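Local coordinates for DNA polymerase sliding clamp B (Sulfolobus tokodaii, PDB 3AIZ), which forms a subunit of a ring-shaped sliding clamp that encircles DNA and tethers the polymerase and other DNA-processing proteins to it, at residues Ile159-Glu171 against Ser179-Asn191. Numbering follows the deposited sequence.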
loop_
_atom_site.group_PDB
_atom_site.type_symbol
_atom_site.label_atom_id
_atom_site.label_comp_id
_atom_site.label_asym_id
_atom_site.label_seq_id
_atom_site.Cartn_x
_atom_site.Cartn_y
_atom_site.Cartn_z
ATOM N N ILE A 159 3.098 10.312 44.579
ATOM C CA ILE A 159 2.558 11.622 44.251
ATOM C C ILE A 159 2.284 12.408 45.530
ATOM O O ILE A 159 1.760 11.867 46.504
ATOM C CB ILE A 159 1.277 11.517 43.394
ATOM C CG1 ILE A 159 0.859 12.897 42.883
ATOM C CG2 ILE A 159 0.151 10.867 44.181
ATOM C CD1 ILE A 159 -0.250 12.855 41.854
ATOM N N SER A 160 2.660 13.682 45.527
ATOM C CA SER A 160 2.477 14.535 46.693
ATOM C C SER A 160 2.389 15.991 46.262
ATOM O O SER A 160 2.935 16.371 45.230
ATOM C CB SER A 160 3.630 14.352 47.681
ATOM O OG SER A 160 4.850 14.813 47.129
ATOM N N ALA A 161 1.704 16.807 47.054
ATOM C CA ALA A 161 1.509 18.201 46.682
ATOM C C ALA A 161 1.499 19.142 47.876
ATOM O O ALA A 161 0.974 18.813 48.938
ATOM C CB ALA A 161 0.223 18.358 45.876
ATOM N N ASP A 162 2.101 20.312 47.691
ATOM C CA ASP A 162 1.953 21.407 48.637
ATOM C C ASP A 162 0.954 22.390 48.044
ATOM O O ASP A 162 0.187 22.031 47.151
ATOM C CB ASP A 162 3.298 22.083 48.923
ATOM C CG ASP A 162 3.953 22.643 47.672
ATOM O OD1 ASP A 162 3.243 22.861 46.668
ATOM O OD2 ASP A 162 5.183 22.870 47.695
ATOM N N GLU A 163 0.966 23.629 48.519
ATOM C CA GLU A 163 -0.034 24.601 48.092
ATOM C C GLU A 163 0.043 24.944 46.600
ATOM O O GLU A 163 -0.966 25.301 45.991
ATOM C CB GLU A 163 0.056 25.877 48.934
ATOM C CG GLU A 163 -1.056 26.881 48.660
ATOM C CD GLU A 163 -0.978 28.100 49.557
ATOM O OE1 GLU A 163 -0.068 28.157 50.410
ATOM O OE2 GLU A 163 -1.829 29.003 49.408
ATOM N N ASN A 164 1.231 24.826 46.011
ATOM C CA ASN A 164 1.432 25.283 44.635
ATOM C C ASN A 164 2.077 24.277 43.681
ATOM O O ASN A 164 2.290 24.586 42.509
ATOM C CB ASN A 164 2.249 26.580 44.624
ATOM C CG ASN A 164 1.498 27.750 45.227
ATOM O OD1 ASN A 164 0.276 27.713 45.374
ATOM N ND2 ASN A 164 2.230 28.803 45.574
ATOM N N THR A 165 2.387 23.080 44.169
ATOM C CA THR A 165 3.137 22.123 43.360
ATOM C C THR A 165 2.731 20.671 43.590
ATOM O O THR A 165 2.626 20.218 44.728
ATOM C CB THR A 165 4.654 22.253 43.615
ATOM O OG1 THR A 165 5.088 23.578 43.280
ATOM C CG2 THR A 165 5.428 21.245 42.780
ATOM N N VAL A 166 2.507 19.944 42.499
ATOM C CA VAL A 166 2.267 18.507 42.568
ATOM C C VAL A 166 3.511 17.771 42.084
ATOM O O VAL A 166 4.046 18.076 41.019
ATOM C CB VAL A 166 1.052 18.083 41.718
ATOM C CG1 VAL A 166 0.847 16.579 41.796
ATOM C CG2 VAL A 166 -0.199 18.812 42.178
ATOM N N THR A 167 3.968 16.802 42.870
ATOM C CA THR A 167 5.222 16.115 42.588
ATOM C C THR A 167 5.040 14.605 42.460
ATOM O O THR A 167 4.377 13.980 43.283
ATOM C CB THR A 167 6.261 16.394 43.692
ATOM O OG1 THR A 167 6.506 17.804 43.778
ATOM C CG2 THR A 167 7.564 15.672 43.399
ATOM N N LEU A 168 5.633 14.026 41.419
ATOM C CA LEU A 168 5.634 12.577 41.245
ATOM C C LEU A 168 7.068 12.057 41.259
ATOM O O LEU A 168 7.945 12.633 40.616
ATOM C CB LEU A 168 4.936 12.181 39.941
ATOM C CG LEU A 168 3.445 12.505 39.808
ATOM C CD1 LEU A 168 3.233 13.974 39.472
ATOM C CD2 LEU A 168 2.799 11.625 38.753
ATOM N N SER A 169 7.306 10.973 41.992
ATOM C CA SER A 169 8.660 10.450 42.163
ATOM C C SER A 169 8.727 8.927 42.113
ATOM O O SER A 169 7.860 8.240 42.649
ATOM C CB SER A 169 9.253 10.936 43.487
ATOM O OG SER A 169 9.375 12.346 43.508
ATOM N N THR A 170 9.769 8.410 41.470
ATOM C CA THR A 170 10.026 6.975 41.443
ATOM C C THR A 170 11.522 6.696 41.534
ATOM O O THR A 170 12.342 7.567 41.241
ATOM C CB THR A 170 9.473 6.315 40.168
ATOM O OG1 THR A 170 10.093 6.898 39.015
ATOM C CG2 THR A 170 7.973 6.505 40.079
ATOM N N GLU A 171 11.869 5.479 41.937
ATOM C CA GLU A 171 13.265 5.087 42.088
ATOM C C GLU A 171 13.438 3.599 41.813
ATOM O O GLU A 171 12.717 2.771 42.367
ATOM C CB GLU A 171 13.764 5.428 43.496
ATOM C CG GLU A 171 15.243 5.131 43.737
ATOM C CD GLU A 171 15.526 3.652 43.964
ATOM O OE1 GLU A 171 14.671 2.966 44.564
ATOM O OE2 GLU A 171 16.609 3.181 43.547
ATOM N N SER A 179 9.008 14.447 38.388
ATOM C CA SER A 179 8.382 15.513 37.613
ATOM C C SER A 179 7.607 16.462 38.519
ATOM O O SER A 179 7.148 16.073 39.593
ATOM C CB SER A 179 7.456 14.934 36.542
ATOM O OG SER A 179 6.457 14.110 37.117
ATOM N N LEU A 180 7.469 17.708 38.079
ATOM C CA LEU A 180 6.766 18.721 38.857
ATOM C C LEU A 180 5.657 19.363 38.036
ATOM O O LEU A 180 5.898 19.880 36.944
ATOM C CB LEU A 180 7.741 19.796 39.338
ATOM C CG LEU A 180 8.962 19.305 40.119
ATOM C CD1 LEU A 180 9.898 20.461 40.436
ATOM C CD2 LEU A 180 8.535 18.589 41.391
ATOM N N LEU A 181 4.442 19.327 38.568
ATOM C CA LEU A 181 3.304 19.945 37.902
ATOM C C LEU A 181 2.832 21.157 38.695
ATOM O O LEU A 181 2.561 21.062 39.891
ATOM C CB LEU A 181 2.169 18.934 37.739
ATOM C CG LEU A 181 2.563 17.597 37.107
ATOM C CD1 LEU A 181 1.344 16.711 36.907
ATOM C CD2 LEU A 181 3.284 17.818 35.789
ATOM N N LYS A 182 2.747 22.300 38.024
ATOM C CA LYS A 182 2.334 23.539 38.669
ATOM C C LYS A 182 1.269 24.229 37.828
ATOM O O LYS A 182 1.001 23.821 36.699
ATOM C CB LYS A 182 3.537 24.468 38.857
ATOM C CG LYS A 182 4.792 23.758 39.346
ATOM C CD LYS A 182 5.961 24.715 39.524
ATOM C CE LYS A 182 5.781 25.594 40.753
ATOM N NZ LYS A 182 7.021 26.356 41.081
ATOM N N GLN A 183 0.660 25.273 38.382
ATOM C CA GLN A 183 -0.333 26.049 37.651
ATOM C C GLN A 183 0.243 26.563 36.335
ATOM O O GLN A 183 1.391 27.004 36.281
ATOM C CB GLN A 183 -0.821 27.224 38.499
ATOM C CG GLN A 183 -1.830 28.113 37.798
ATOM C CD GLN A 183 -3.128 27.392 37.503
ATOM O OE1 GLN A 183 -3.671 26.691 38.359
ATOM N NE2 GLN A 183 -3.637 27.561 36.287
ATOM N N ASP A 184 -0.559 26.495 35.276
ATOM C CA ASP A 184 -0.152 26.967 33.953
ATOM C C ASP A 184 1.050 26.206 33.400
ATOM O O ASP A 184 1.619 26.591 32.379
ATOM C CB ASP A 184 0.154 28.467 33.981
ATOM C CG ASP A 184 -1.063 29.306 34.313
ATOM O OD1 ASP A 184 -2.197 28.797 34.183
ATOM O OD2 ASP A 184 -0.883 30.479 34.705
ATOM N N LYS A 185 1.434 25.126 34.073
ATOM C CA LYS A 185 2.576 24.332 33.640
ATOM C C LYS A 185 2.619 22.976 34.337
ATOM O O LYS A 185 3.379 22.789 35.288
ATOM C CB LYS A 185 3.880 25.091 33.896
ATOM C CG LYS A 185 5.128 24.371 33.411
ATOM C CD LYS A 185 6.393 25.126 33.792
ATOM C CE LYS A 185 7.637 24.370 33.351
ATOM N NZ LYS A 185 8.889 25.060 33.772
ATOM N N PRO A 186 1.806 22.020 33.860
ATOM C CA PRO A 186 0.862 22.178 32.751
ATOM C C PRO A 186 -0.565 22.291 33.261
ATOM O O PRO A 186 -1.496 22.404 32.464
ATOM C CB PRO A 186 1.001 20.850 31.995
ATOM C CG PRO A 186 1.849 19.936 32.898
ATOM C CD PRO A 186 1.935 20.606 34.230
ATOM N N LEU A 187 -0.730 22.247 34.579
ATOM C CA LEU A 187 -2.053 22.217 35.193
ATOM C C LEU A 187 -2.906 23.415 34.788
ATOM O O LEU A 187 -2.466 24.560 34.870
ATOM C CB LEU A 187 -1.932 22.156 36.717
ATOM C CG LEU A 187 -1.027 21.060 37.282
ATOM C CD1 LEU A 187 -0.959 21.151 38.796
ATOM C CD2 LEU A 187 -1.503 19.685 36.847
ATOM N N LYS A 188 -4.127 23.138 34.346
ATOM C CA LYS A 188 -5.088 24.188 34.045
ATOM C C LYS A 188 -5.690 24.721 35.340
ATOM O O LYS A 188 -6.112 25.875 35.414
ATOM C CB LYS A 188 -6.195 23.657 33.134
ATOM C CG LYS A 188 -5.700 23.094 31.815
ATOM C CD LYS A 188 -6.863 22.665 30.937
ATOM C CE LYS A 188 -6.381 22.158 29.588
ATOM N NZ LYS A 188 -7.520 21.801 28.698
ATOM N N SER A 189 -5.726 23.866 36.359
ATOM C CA SER A 189 -6.241 24.244 37.670
ATOM C C SER A 189 -5.640 23.365 38.761
ATOM O O SER A 189 -5.353 22.190 38.536
ATOM C CB SER A 189 -7.767 24.141 37.700
ATOM O OG SER A 189 -8.186 22.790 37.609
ATOM N N LEU A 190 -5.452 23.941 39.943
ATOM C CA LEU A 190 -4.887 23.210 41.071
ATOM C C LEU A 190 -5.560 23.610 42.381
ATOM O O LEU A 190 -5.595 24.786 42.740
ATOM C CB LEU A 190 -3.378 23.445 41.159
ATOM C CG LEU A 190 -2.648 22.783 42.330
ATOM C CD1 LEU A 190 -2.815 21.274 42.285
ATOM C CD2 LEU A 190 -1.177 23.160 42.326
ATOM N N ASN A 191 -6.096 22.623 43.090
ATOM C CA ASN A 191 -6.768 22.863 44.361
ATOM C C ASN A 191 -6.164 22.017 45.476
ATOM O O ASN A 191 -6.368 20.805 45.527
ATOM C CB ASN A 191 -8.267 22.576 44.236
ATOM C CG ASN A 191 -8.946 23.451 43.195
ATOM O OD1 ASN A 191 -8.469 24.539 42.873
ATOM N ND2 ASN A 191 -10.069 22.976 42.666
#
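V166 and L181 face each other as a hydrogen-bonded antiparallel pair: V166 N reaches L181 O at 2.8 Å, and L181 N returns a nearly straight bond (179°) to V166 O. L168 and S179 repeat the pattern with longer bonds, S179 N to L168 O measuring 3.1 Å. On the face that carries V166 and L168, the contact is mostly apolar, though the S179 hydroxyl sits against L168 CB. V166 CG1 is anti to the backbone N (chi1 179°), which leaves CG2 beside that N, 3.6 Å from L190 CD1; the L187 side chain crosses that of V166 at about a right angle, its CD1 4.2 Å from V166 CG2. Further along, L168 CD1 lies 4.2 Å from L181 CD1. Helix 140-150 covers this side through I146, which touches both leucines. Strands 165-172 and 175-183 form a beta hairpin in the C-terminal domain of the PCNA fold, and S179 and L180 also pair with a strand of the neighbouring PCNA3 chain, carrying the sheet across the subunit interface. T167 and L180 occupy the other face side by side, L180 CD2 3.7 Å from T167 CG2. Outside this ladder, D162 OD1 accepts from N164 N (2.9 Å) in an Asx turn leading into strand 165-172, and strand 175-183 ends in a type II beta turn from K182 to K185.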